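PDB 3U52: phenol hydroxylase component phN from Pseudomonas stutzeri, which probably forms the di-iron hydroxylase subunit of a bacterial multicomponent monooxygenase that uses oxygen to hydroxylate phenol. Local coordinates for residues D59-Y64 against C131-I136; A135-R140 against E233-T238; L331-W336 against K371-R376. All coordinates share one frame; numbering follows the deposited sequence.

Interaction 1: residues D59-Y64 against C131-I136; sequences DAYWKY and CQMQAI
Tyr61 reaches from helix 58-81 to helix 125-155 and meets Met133 and Ile136 there. The tight part of the contact is its ring. Tyr61 CD2 lies 3.7 Å from Met133 SD, and Tyr61 CE2 lies 3.7 Å from Met133 CG. The sulfur stands 4.7 Å from the ring centroid, 53° off the normal. This is an oblique Met-aromatic contact. Farther out, Ile136 CG2 packs 3.5 Å from Tyr61 OH and 4.0 Å from Tyr61 CZ. The methyl branch does this touching. Tyr61 has CG anti to the backbone N (chi1 -179°), beside the carbonyl carbon. This puts CD2 and CE2 by the Met133 thioether and OH by the Ile136 methyl.

Both helices belong to the helical hydroxylase fold of the methane, phenol and alkene hydroxylases. Helix 125-155 also carries the iron ligands Glu138 and His141, and the side chain of Tyr61 is about 11 Å from an iron. The phenol oxygen is buried and polar, and is satisfied from outside the two segments. It hydrogen-bonds to Asp137 OD1 and to an aromatic side chain of another protein chain.

Away from this packing, helix 58-81 is looser. Lys63 is partly exposed and Tyr64 is exposed. The extended Lys63 chain passes over one face of Tyr64, with CD 3.8 Å above the plane and offset toward the rim. Lys63 NZ makes a weak 3.3 Å hydrogen bond to Tyr64 OH. Trp62, by contrast, is buried, and its NE1 hydrogen-bonds to an aromatic side chain of another protein chain.

Interaction 2: residues A135-R140 against E233-T238; sequences AIDELR and EARHMT. With FE (Fe (III) ion), chain H; FE (Fe (III) ion), chain G.
His236 and Asp137 meet through a His-carboxylate hydrogen bond in the four-helix core that carries the di-iron site of this hydroxylase family. One iron is held by His236 ND1 at 2.4 Å and by both oxygens of Glu233, OE2 being the nearer at 2.0 Å. Glu199 completes the protein ligands of this iron. Glu138 OE2 binds the other iron at 2.2 Å, together with Glu108 and His141.

The second shell begins behind the histidine. His236 NE2 donates to Asp137 OD2 over 2.7 Å, with an N-H...O angle of 165°. Asp137 OD2 accepts with its anti lone pair, and ring and carboxylate are nearly coplanar. Together with the iron bond, this helps hold the rotation of the ring. Arg235 NH2 forms a salt bridge to the same Asp137 OD2 at 3.0 Å.

Further out, Asp232 is a second acid for Arg235, and Tyr61 is the other partner of Asp137. An alanine in place of Asp137 would probably leave His236 NE2 without its acceptor and Arg235 with only Asp232 of these two acids, the imidazole staying bound to iron but less firmly held at NE2. Arg235 NH2 meets Asp137 OD2 from above the carboxylate plane, 39° out of it.

Interaction 3: residues L331-W336 against K371-R376; sequences LSHQLW and KYYRPR
His333 and Tyr373 each hold CG anti to the carbonyl carbon, with chi1 at -44° and -52°. The Tyr373 torsion swings its ring under His333 CB, and the His333 torsion sends the imidazole past the rim on the CD1 side. His333 CB sits 3.5 Å from the Tyr373 ring centroid, over the face, in a CH-pi contact. Its shortest approach is 3.4 Å, to Tyr373 CG. The two rings barely overlap. Their planes are 26° apart and their centroids 4.9 Å apart. This is a strongly slid, near-parallel pair. The ring of Tyr373 is clamped on its other face by Tyr372 CB.

The contact joins helix 331-342 to helix 369-385 outside the di-iron core. The two short segments run in roughly the same direction, with axes 10.5 Å from each other. The helix of Tyr373 has a wider pi-type turn at 371-373 and a kink beyond it.

Gln334 handles the far end of the tyrosine. With its CG anti to the carbonyl carbon, that atom lies 3.5 Å from Tyr373 OH. The extended chain beyond CG carries the amide to a water, the amide plane nearly perpendicular to the tyrosine ring. This water bridges the two side chains. It accepts from Gln334 NE2 at 3.0 Å and hydrogen-bonds to Tyr373 OH at 2.9 Å. The phenol oxygen also bonds to His330 ND1, so the outer end of the ring is held by both water and protein.

Tyr373 CE2 lies 3.6 Å above the face of the Arg376 guanidinium, whose NH1 sits at the edge of the tyrosine ring. Outside the pair, His333 ND1 hydrogen-bonds to Tyr282 OH on helix 254-283, and Tyr365, just past helix 355-364, meets the imidazole edge-to-face.

Overall arrangement
Interactions 1 and 2 are neighbours, with centres 9 Å apart. Both use helix 125-155 and share Ala135 and Ile136. Helix 58-81 meets it in interaction 1, and helix 220-250 meets it in interaction 2. The hydrogen bond between Tyr61 OH and Asp137 OD1, 2.6 Å long, connects the two. Tyr61, at the interface with another protein chain, is thus linked to the second shell of the di-iron site. Interaction 3 comes later in the chain, on helices 331-342 and 369-385. Its centre is 44 Å from that of interaction 1 and 36 Å from that of interaction 2, across the chain's centre. It belongs to packing remote from the irons.

Interaction 1: residues D59-Y64 against C131-I136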
loop_
_atom_site.group_PDB
_atom_site.type_symbol
_atom_site.label_atom_id
_atom_site.label_comp_id
_atom_site.label_asym_id
_atom_site.label_seq_id
_atom_site.Cartn_x
_atom_site.Cartn_y
_atom_site.Cartn_z
ATOM N N ASP A 59 22.998 0.990 1.702
ATOM C CA ASP A 59 22.057 1.987 2.265
ATOM C C ASP A 59 20.923 2.242 1.268
ATOM O O ASP A 59 19.760 2.168 1.629
ATOM C CB ASP A 59 22.786 3.319 2.635
ATOM C CG ASP A 59 23.548 3.946 1.453
ATOM O OD1 ASP A 59 24.427 3.288 0.866
ATOM O OD2 ASP A 59 23.281 5.116 1.072
ATOM N N ALA A 60 21.290 2.497 0.012
ATOM C CA ALA A 60 20.353 2.773 -1.075
ATOM C C ALA A 60 19.506 1.553 -1.457
ATOM O O ALA A 60 18.320 1.707 -1.774
ATOM C CB ALA A 60 21.138 3.219 -2.276
ATOM N N TYR A 61 20.107 0.347 -1.417
ATOM C CA TYR A 61 19.357 -0.921 -1.623
ATOM C C TYR A 61 18.222 -1.053 -0.570
ATOM O O TYR A 61 17.039 -1.218 -0.920
ATOM C CB TYR A 61 20.304 -2.141 -1.592
ATOM C CG TYR A 61 19.566 -3.451 -1.834
ATOM C CD1 TYR A 61 19.033 -4.191 -0.757
ATOM C CD2 TYR A 61 19.367 -3.911 -3.130
ATOM C CE1 TYR A 61 18.299 -5.371 -0.965
ATOM C CE2 TYR A 61 18.628 -5.119 -3.364
ATOM C CZ TYR A 61 18.109 -5.825 -2.278
ATOM O OH TYR A 61 17.380 -6.986 -2.486
ATOM N N TRP A 62 18.561 -0.959 0.720
ATOM C CA TRP A 62 17.585 -1.071 1.777
ATOM C C TRP A 62 16.492 -0.042 1.643
ATOM O O TRP A 62 15.315 -0.389 1.771
ATOM C CB TRP A 62 18.232 -0.867 3.152
ATOM C CG TRP A 62 19.207 -2.012 3.562
ATOM C CD1 TRP A 62 19.054 -3.359 3.381
ATOM C CD2 TRP A 62 20.416 -1.837 4.255
ATOM N NE1 TRP A 62 20.119 -4.049 3.965
ATOM C CE2 TRP A 62 20.961 -3.126 4.514
ATOM C CE3 TRP A 62 21.069 -0.702 4.779
ATOM C CZ2 TRP A 62 22.185 -3.301 5.185
ATOM C CZ3 TRP A 62 22.294 -0.888 5.453
ATOM C CH2 TRP A 62 22.826 -2.169 5.639
ATOM N N LYS A 63 16.878 1.214 1.381
ATOM C CA LYS A 63 15.921 2.304 1.318
ATOM C C LYS A 63 14.908 2.073 0.196
ATOM O O LYS A 63 13.696 2.260 0.386
ATOM C CB LYS A 63 16.648 3.620 1.066
ATOM C CG LYS A 63 15.746 4.858 1.084
ATOM C CD LYS A 63 16.520 6.060 0.618
ATOM C CE LYS A 63 15.617 7.318 0.544
ATOM N NZ LYS A 63 16.383 8.456 -0.029
ATOM N N TYR A 64 15.403 1.738 -0.980
ATOM C CA TYR A 64 14.501 1.605 -2.110
ATOM C C TYR A 64 13.640 0.342 -2.060
ATOM O O TYR A 64 12.454 0.360 -2.431
ATOM C CB TYR A 64 15.262 1.861 -3.434
ATOM C CG TYR A 64 15.740 3.340 -3.388
ATOM C CD1 TYR A 64 14.801 4.390 -3.281
ATOM C CD2 TYR A 64 17.112 3.685 -3.354
ATOM C CE1 TYR A 64 15.209 5.741 -3.201
ATOM C CE2 TYR A 64 17.523 5.013 -3.261
ATOM C CZ TYR A 64 16.570 6.043 -3.185
ATOM O OH TYR A 64 16.976 7.386 -3.099
ATOM N N CYS A 131 26.423 -10.888 -7.638
ATOM C CA CYS A 131 25.771 -12.196 -7.402
ATOM C C CYS A 131 25.031 -12.244 -6.093
ATOM O O CYS A 131 23.961 -12.839 -6.010
ATOM C CB CYS A 131 26.758 -13.370 -7.460
ATOM S SG CYS A 131 27.321 -13.646 -9.130
ATOM N N GLN A 132 25.607 -11.636 -5.059
ATOM C CA GLN A 132 24.957 -11.634 -3.753
ATOM C C GLN A 132 23.698 -10.764 -3.762
ATOM O O GLN A 132 22.741 -11.058 -3.069
ATOM C CB GLN A 132 25.889 -11.099 -2.698
ATOM C CG GLN A 132 27.046 -12.055 -2.338
ATOM C CD GLN A 132 27.987 -11.404 -1.324
ATOM O OE1 GLN A 132 27.664 -10.359 -0.730
ATOM N NE2 GLN A 132 29.168 -11.972 -1.176
ATOM N N MET A 133 23.727 -9.640 -4.452
ATOM C CA MET A 133 22.523 -8.797 -4.516
ATOM C C MET A 133 21.430 -9.525 -5.299
ATOM O O MET A 133 20.265 -9.480 -4.898
ATOM C CB MET A 133 22.821 -7.475 -5.136
ATOM C CG MET A 133 21.921 -6.404 -4.519
ATOM S SD MET A 133 22.328 -4.727 -5.163
ATOM C CE MET A 133 23.677 -4.346 -4.008
ATOM N N GLN A 134 21.821 -10.270 -6.351
ATOM C CA GLN A 134 20.874 -11.124 -7.051
ATOM C C GLN A 134 20.302 -12.224 -6.119
ATOM O O GLN A 134 19.091 -12.423 -6.044
ATOM C CB GLN A 134 21.484 -11.718 -8.335
ATOM C CG GLN A 134 20.568 -12.716 -8.954
ATOM C CD GLN A 134 20.289 -12.469 -10.398
ATOM O OE1 GLN A 134 20.991 -11.709 -11.071
ATOM N NE2 GLN A 134 19.228 -13.115 -10.899
ATOM N N ALA A 135 21.162 -12.871 -5.341
ATOM C CA ALA A 135 20.684 -13.872 -4.382
ATOM C C ALA A 135 19.589 -13.343 -3.442
ATOM O O ALA A 135 18.541 -13.996 -3.244
ATOM C CB ALA A 135 21.870 -14.413 -3.552
ATOM N N ILE A 136 19.814 -12.186 -2.838
ATOM C CA ILE A 136 18.811 -11.710 -1.872
ATOM C C ILE A 136 17.532 -11.208 -2.623
ATOM O O ILE A 136 16.431 -11.298 -2.092
ATOM C CB ILE A 136 19.406 -10.698 -0.868
ATOM C CG1 ILE A 136 18.458 -10.490 0.315
ATOM C CG2 ILE A 136 19.681 -9.408 -1.605
ATOM C CD1 ILE A 136 19.035 -9.570 1.443
#

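Interaction 2: residues A135-R140 against E233-T238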
loop_
_atom_site.group_PDB
_atom_site.type_symbol
_atom_site.label_atom_id
_atom_site.label_comp_id
_atom_site.label_asym_id
_atom_site.label_seq_id
_atom_site.Cartn_x
_atom_site.Cartn_y
_atom_site.Cartn_z
ATOM N N ALA A 135 21.162 -12.871 -5.341
ATOM C CA ALA A 135 20.684 -13.872 -4.382
ATOM C C ALA A 135 19.589 -13.343 -3.442
ATOM O O ALA A 135 18.541 -13.996 -3.244
ATOM C CB ALA A 135 21.870 -14.413 -3.552
ATOM N N ILE A 136 19.814 -12.186 -2.838
ATOM C CA ILE A 136 18.811 -11.710 -1.872
ATOM C C ILE A 136 17.532 -11.208 -2.623
ATOM O O ILE A 136 16.431 -11.298 -2.092
ATOM C CB ILE A 136 19.406 -10.698 -0.868
ATOM C CG1 ILE A 136 18.458 -10.490 0.315
ATOM C CG2 ILE A 136 19.681 -9.408 -1.605
ATOM C CD1 ILE A 136 19.035 -9.570 1.443
ATOM N N ASP A 137 17.653 -10.711 -3.858
ATOM C CA ASP A 137 16.437 -10.469 -4.673
ATOM C C ASP A 137 15.631 -11.734 -4.951
ATOM O O ASP A 137 14.389 -11.701 -4.983
ATOM C CB ASP A 137 16.774 -9.827 -6.039
ATOM C CG ASP A 137 17.413 -8.460 -5.949
ATOM O OD1 ASP A 137 17.347 -7.712 -4.932
ATOM O OD2 ASP A 137 18.053 -8.116 -6.973
ATOM N N GLU A 138 16.297 -12.858 -5.239
ATOM C CA GLU A 138 15.568 -14.121 -5.487
ATOM C C GLU A 138 14.888 -14.625 -4.215
ATOM O O GLU A 138 13.795 -15.188 -4.287
ATOM C CB GLU A 138 16.488 -15.209 -6.025
ATOM C CG GLU A 138 17.277 -14.720 -7.229
ATOM C CD GLU A 138 16.380 -14.528 -8.465
ATOM O OE1 GLU A 138 16.905 -14.155 -9.516
ATOM O OE2 GLU A 138 15.144 -14.748 -8.385
ATOM N N LEU A 139 15.537 -14.453 -3.069
ATOM C CA LEU A 139 14.881 -14.718 -1.812
ATOM C C LEU A 139 13.601 -13.873 -1.709
ATOM O O LEU A 139 12.542 -14.330 -1.291
ATOM C CB LEU A 139 15.808 -14.327 -0.654
ATOM C CG LEU A 139 15.206 -14.702 0.722
ATOM C CD1 LEU A 139 14.757 -16.222 0.829
ATOM C CD2 LEU A 139 16.183 -14.300 1.889
ATOM N N ARG A 140 13.717 -12.610 -2.038
ATOM C CA ARG A 140 12.541 -11.758 -1.998
ATOM C C ARG A 140 11.456 -12.311 -2.892
ATOM O O ARG A 140 10.300 -12.351 -2.507
ATOM C CB ARG A 140 12.891 -10.362 -2.476
ATOM C CG ARG A 140 11.631 -9.474 -2.515
ATOM C CD ARG A 140 11.952 -8.084 -2.812
ATOM N NE ARG A 140 11.568 -7.802 -4.139
ATOM C CZ ARG A 140 10.586 -6.984 -4.460
ATOM N NH1 ARG A 140 9.892 -6.345 -3.523
ATOM N NH2 ARG A 140 10.306 -6.809 -5.733
ATOM N N GLU A 233 14.482 -6.998 -12.028
ATOM C CA GLU A 233 14.862 -7.722 -13.255
ATOM C C GLU A 233 15.703 -6.914 -14.179
ATOM O O GLU A 233 16.488 -7.499 -14.911
ATOM C CB GLU A 233 13.655 -8.273 -14.047
ATOM C CG GLU A 233 12.857 -9.326 -13.278
ATOM C CD GLU A 233 13.721 -10.412 -12.608
ATOM O OE1 GLU A 233 13.491 -10.666 -11.421
ATOM O OE2 GLU A 233 14.624 -11.028 -13.214
ATOM N N ALA A 234 15.542 -5.591 -14.161
ATOM C CA ALA A 234 16.461 -4.708 -14.859
ATOM C C ALA A 234 17.913 -4.921 -14.411
ATOM O O ALA A 234 18.818 -4.923 -15.244
ATOM C CB ALA A 234 16.063 -3.241 -14.677
ATOM N N ARG A 235 18.158 -5.066 -13.111
ATOM C CA ARG A 235 19.508 -5.358 -12.657
ATOM C C ARG A 235 19.933 -6.778 -13.109
ATOM O O ARG A 235 21.102 -7.034 -13.426
ATOM C CB ARG A 235 19.572 -5.282 -11.131
ATOM C CG ARG A 235 19.365 -3.886 -10.557
ATOM C CD ARG A 235 19.841 -3.868 -9.112
ATOM N NE ARG A 235 19.061 -4.768 -8.242
ATOM C CZ ARG A 235 17.893 -4.425 -7.694
ATOM N NH1 ARG A 235 17.381 -3.216 -7.904
ATOM N NH2 ARG A 235 17.235 -5.261 -6.917
ATOM N N HIS A 236 18.996 -7.718 -13.041
ATOM C CA HIS A 236 19.329 -9.127 -13.324
ATOM C C HIS A 236 19.685 -9.304 -14.807
ATOM O O HIS A 236 20.619 -10.038 -15.134
ATOM C CB HIS A 236 18.203 -10.071 -12.881
ATOM C CG HIS A 236 17.919 -9.979 -11.411
ATOM N ND1 HIS A 236 16.878 -10.647 -10.811
ATOM C CD2 HIS A 236 18.521 -9.263 -10.431
ATOM C CE1 HIS A 236 16.871 -10.373 -9.514
ATOM N NE2 HIS A 236 17.835 -9.512 -9.265
ATOM N N MET A 237 18.964 -8.619 -15.686
ATOM C CA MET A 237 19.302 -8.639 -17.116
ATOM C C MET A 237 20.661 -8.020 -17.413
ATOM O O MET A 237 21.380 -8.523 -18.262
ATOM C CB MET A 237 18.250 -7.900 -17.962
ATOM C CG MET A 237 16.880 -8.494 -17.839
ATOM S SD MET A 237 15.663 -7.547 -18.799
ATOM C CE MET A 237 15.958 -8.227 -20.440
ATOM N N THR A 238 20.996 -6.917 -16.742
ATOM C CA THR A 238 22.283 -6.290 -16.935
ATOM C C THR A 238 23.436 -7.157 -16.443
ATOM O O THR A 238 24.513 -7.214 -17.088
ATOM C CB THR A 238 22.367 -4.885 -16.294
ATOM O OG1 THR A 238 21.168 -4.147 -16.584
ATOM C CG2 THR A 238 23.555 -4.164 -16.909
HETATM FE FE FE H . 15.446 -12.239 -11.802
HETATM FE FE FE G . 13.492 -13.997 -9.567
#

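Interaction 3: residues L331-W336 against K371-R376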
loop_
_atom_site.group_PDB
_atom_site.type_symbol
_atom_site.label_atom_id
_atom_site.label_comp_id
_atom_site.label_asym_id
_atom_site.label_seq_id
_atom_site.Cartn_x
_atom_site.Cartn_y
_atom_site.Cartn_z
ATOM N N LEU A 331 3.699 -26.302 -30.190
ATOM C CA LEU A 331 4.076 -26.550 -28.774
ATOM C C LEU A 331 2.927 -26.525 -27.756
ATOM O O LEU A 331 2.715 -27.500 -27.002
ATOM C CB LEU A 331 5.088 -25.519 -28.348
ATOM C CG LEU A 331 6.171 -25.998 -27.434
ATOM C CD1 LEU A 331 6.987 -27.169 -28.108
ATOM C CD2 LEU A 331 7.092 -24.788 -27.238
ATOM N N SER A 332 2.183 -25.437 -27.729
ATOM C CA SER A 332 1.130 -25.293 -26.710
ATOM C C SER A 332 0.023 -26.329 -26.863
ATOM O O SER A 332 -0.506 -26.843 -25.880
ATOM C CB SER A 332 0.581 -23.866 -26.721
ATOM O OG SER A 332 -0.227 -23.640 -27.857
ATOM N N HIS A 333 -0.293 -26.675 -28.105
ATOM C CA HIS A 333 -1.347 -27.650 -28.408
ATOM C C HIS A 333 -0.920 -29.105 -28.045
ATOM O O HIS A 333 -1.699 -29.859 -27.462
ATOM C CB HIS A 333 -1.704 -27.541 -29.900
ATOM C CG HIS A 333 -1.843 -26.115 -30.385
ATOM N ND1 HIS A 333 -2.801 -25.251 -29.883
ATOM C CD2 HIS A 333 -1.108 -25.401 -31.274
ATOM C CE1 HIS A 333 -2.667 -24.067 -30.463
ATOM N NE2 HIS A 333 -1.656 -24.133 -31.315
ATOM N N GLN A 334 0.316 -29.486 -28.388
ATOM C CA GLN A 334 0.882 -30.783 -27.965
ATOM C C GLN A 334 0.890 -30.939 -26.432
ATOM O O GLN A 334 0.490 -31.986 -25.875
ATOM C CB GLN A 334 2.310 -30.940 -28.527
ATOM C CG GLN A 334 2.351 -31.055 -30.048
ATOM C CD GLN A 334 3.762 -30.941 -30.636
ATOM O OE1 GLN A 334 4.632 -30.239 -30.113
ATOM N NE2 GLN A 334 3.976 -31.635 -31.764
ATOM N N LEU A 335 1.294 -29.901 -25.724
ATOM C CA LEU A 335 1.361 -29.985 -24.284
ATOM C C LEU A 335 -0.031 -29.997 -23.634
ATOM O O LEU A 335 -0.250 -30.719 -22.665
ATOM C CB LEU A 335 2.207 -28.827 -23.737
ATOM C CG LEU A 335 3.680 -29.203 -23.795
ATOM C CD1 LEU A 335 4.401 -27.940 -24.048
ATOM C CD2 LEU A 335 4.005 -29.762 -22.420
ATOM N N TRP A 336 -0.989 -29.224 -24.176
ATOM C CA TRP A 336 -2.277 -29.127 -23.473
ATOM C C TRP A 336 -2.943 -30.470 -23.553
ATOM O O TRP A 336 -3.504 -31.007 -22.592
ATOM C CB TRP A 336 -3.177 -28.061 -24.083
ATOM C CG TRP A 336 -4.528 -27.903 -23.394
ATOM C CD1 TRP A 336 -5.775 -28.223 -23.914
ATOM C CD2 TRP A 336 -4.766 -27.420 -22.070
ATOM N NE1 TRP A 336 -6.760 -27.908 -22.999
ATOM C CE2 TRP A 336 -6.171 -27.388 -21.877
ATOM C CE3 TRP A 336 -3.926 -26.946 -21.040
ATOM C CZ2 TRP A 336 -6.748 -26.933 -20.698
ATOM C CZ3 TRP A 336 -4.507 -26.501 -19.872
ATOM C CH2 TRP A 336 -5.904 -26.497 -19.713
ATOM N N LYS A 371 -5.912 -28.120 -38.875
ATOM C CA LYS A 371 -5.435 -29.377 -39.447
ATOM C C LYS A 371 -5.152 -30.445 -38.384
ATOM O O LYS A 371 -5.584 -31.607 -38.504
ATOM C CB LYS A 371 -4.157 -29.137 -40.249
ATOM C CG LYS A 371 -3.772 -30.325 -41.146
ATOM C CD LYS A 371 -2.747 -29.927 -42.209
ATOM C CE LYS A 371 -3.176 -28.667 -43.022
ATOM N NZ LYS A 371 -2.185 -28.303 -44.104
ATOM N N TYR A 372 -4.402 -30.069 -37.347
ATOM C CA TYR A 372 -3.867 -31.054 -36.392
ATOM C C TYR A 372 -4.536 -31.040 -35.047
ATOM O O TYR A 372 -4.544 -32.072 -34.390
ATOM C CB TYR A 372 -2.345 -30.893 -36.185
ATOM C CG TYR A 372 -1.531 -31.001 -37.441
ATOM C CD1 TYR A 372 -0.920 -29.877 -38.001
ATOM C CD2 TYR A 372 -1.395 -32.207 -38.083
ATOM C CE1 TYR A 372 -0.157 -29.972 -39.171
ATOM C CE2 TYR A 372 -0.661 -32.328 -39.251
ATOM C CZ TYR A 372 -0.050 -31.203 -39.799
ATOM O OH TYR A 372 0.675 -31.380 -40.965
ATOM N N TYR A 373 -5.084 -29.903 -34.605
ATOM C CA TYR A 373 -5.518 -29.809 -33.206
ATOM C C TYR A 373 -7.010 -29.714 -32.946
ATOM O O TYR A 373 -7.525 -30.404 -32.063
ATOM C CB TYR A 373 -4.642 -28.788 -32.412
ATOM C CG TYR A 373 -3.158 -29.107 -32.583
ATOM C CD1 TYR A 373 -2.314 -28.291 -33.319
ATOM C CD2 TYR A 373 -2.615 -30.283 -32.028
ATOM C CE1 TYR A 373 -0.972 -28.625 -33.531
ATOM C CE2 TYR A 373 -1.267 -30.609 -32.214
ATOM C CZ TYR A 373 -0.454 -29.792 -32.959
ATOM O OH TYR A 373 0.867 -30.185 -33.109
ATOM N N ARG A 374 -7.718 -28.901 -33.721
ATOM C CA ARG A 374 -9.177 -28.794 -33.633
ATOM C C ARG A 374 -9.887 -30.179 -33.636
ATOM O O ARG A 374 -10.743 -30.407 -32.805
ATOM C CB ARG A 374 -9.712 -27.863 -34.741
ATOM C CG ARG A 374 -11.232 -27.565 -34.670
ATOM C CD ARG A 374 -11.620 -26.616 -35.796
ATOM N NE ARG A 374 -11.331 -25.226 -35.471
ATOM C CZ ARG A 374 -12.116 -24.469 -34.696
ATOM N NH1 ARG A 374 -13.208 -24.988 -34.158
ATOM N NH2 ARG A 374 -11.808 -23.186 -34.451
ATOM N N PRO A 375 -9.508 -31.106 -34.551
ATOM C CA PRO A 375 -10.157 -32.427 -34.556
ATOM C C PRO A 375 -9.978 -33.215 -33.237
ATOM O O PRO A 375 -10.835 -33.988 -32.876
ATOM C CB PRO A 375 -9.470 -33.180 -35.690
ATOM C CG PRO A 375 -8.548 -32.215 -36.370
ATOM C CD PRO A 375 -8.532 -30.934 -35.651
ATOM N N ARG A 376 -8.874 -32.978 -32.516
ATOM C CA ARG A 376 -8.661 -33.616 -31.223
ATOM C C ARG A 376 -9.740 -33.179 -30.270
ATOM O O ARG A 376 -10.306 -34.025 -29.582
ATOM C CB ARG A 376 -7.330 -33.215 -30.610
ATOM C CG ARG A 376 -6.148 -33.534 -31.474
ATOM C CD ARG A 376 -4.813 -33.192 -30.711
ATOM N NE ARG A 376 -3.718 -33.676 -31.558
ATOM C CZ ARG A 376 -2.478 -33.888 -31.147
ATOM N NH1 ARG A 376 -2.133 -33.634 -29.865
ATOM N NH2 ARG A 376 -1.589 -34.337 -32.031
HETATM O O HOH W 1 1.593 -32.998 -33.026
#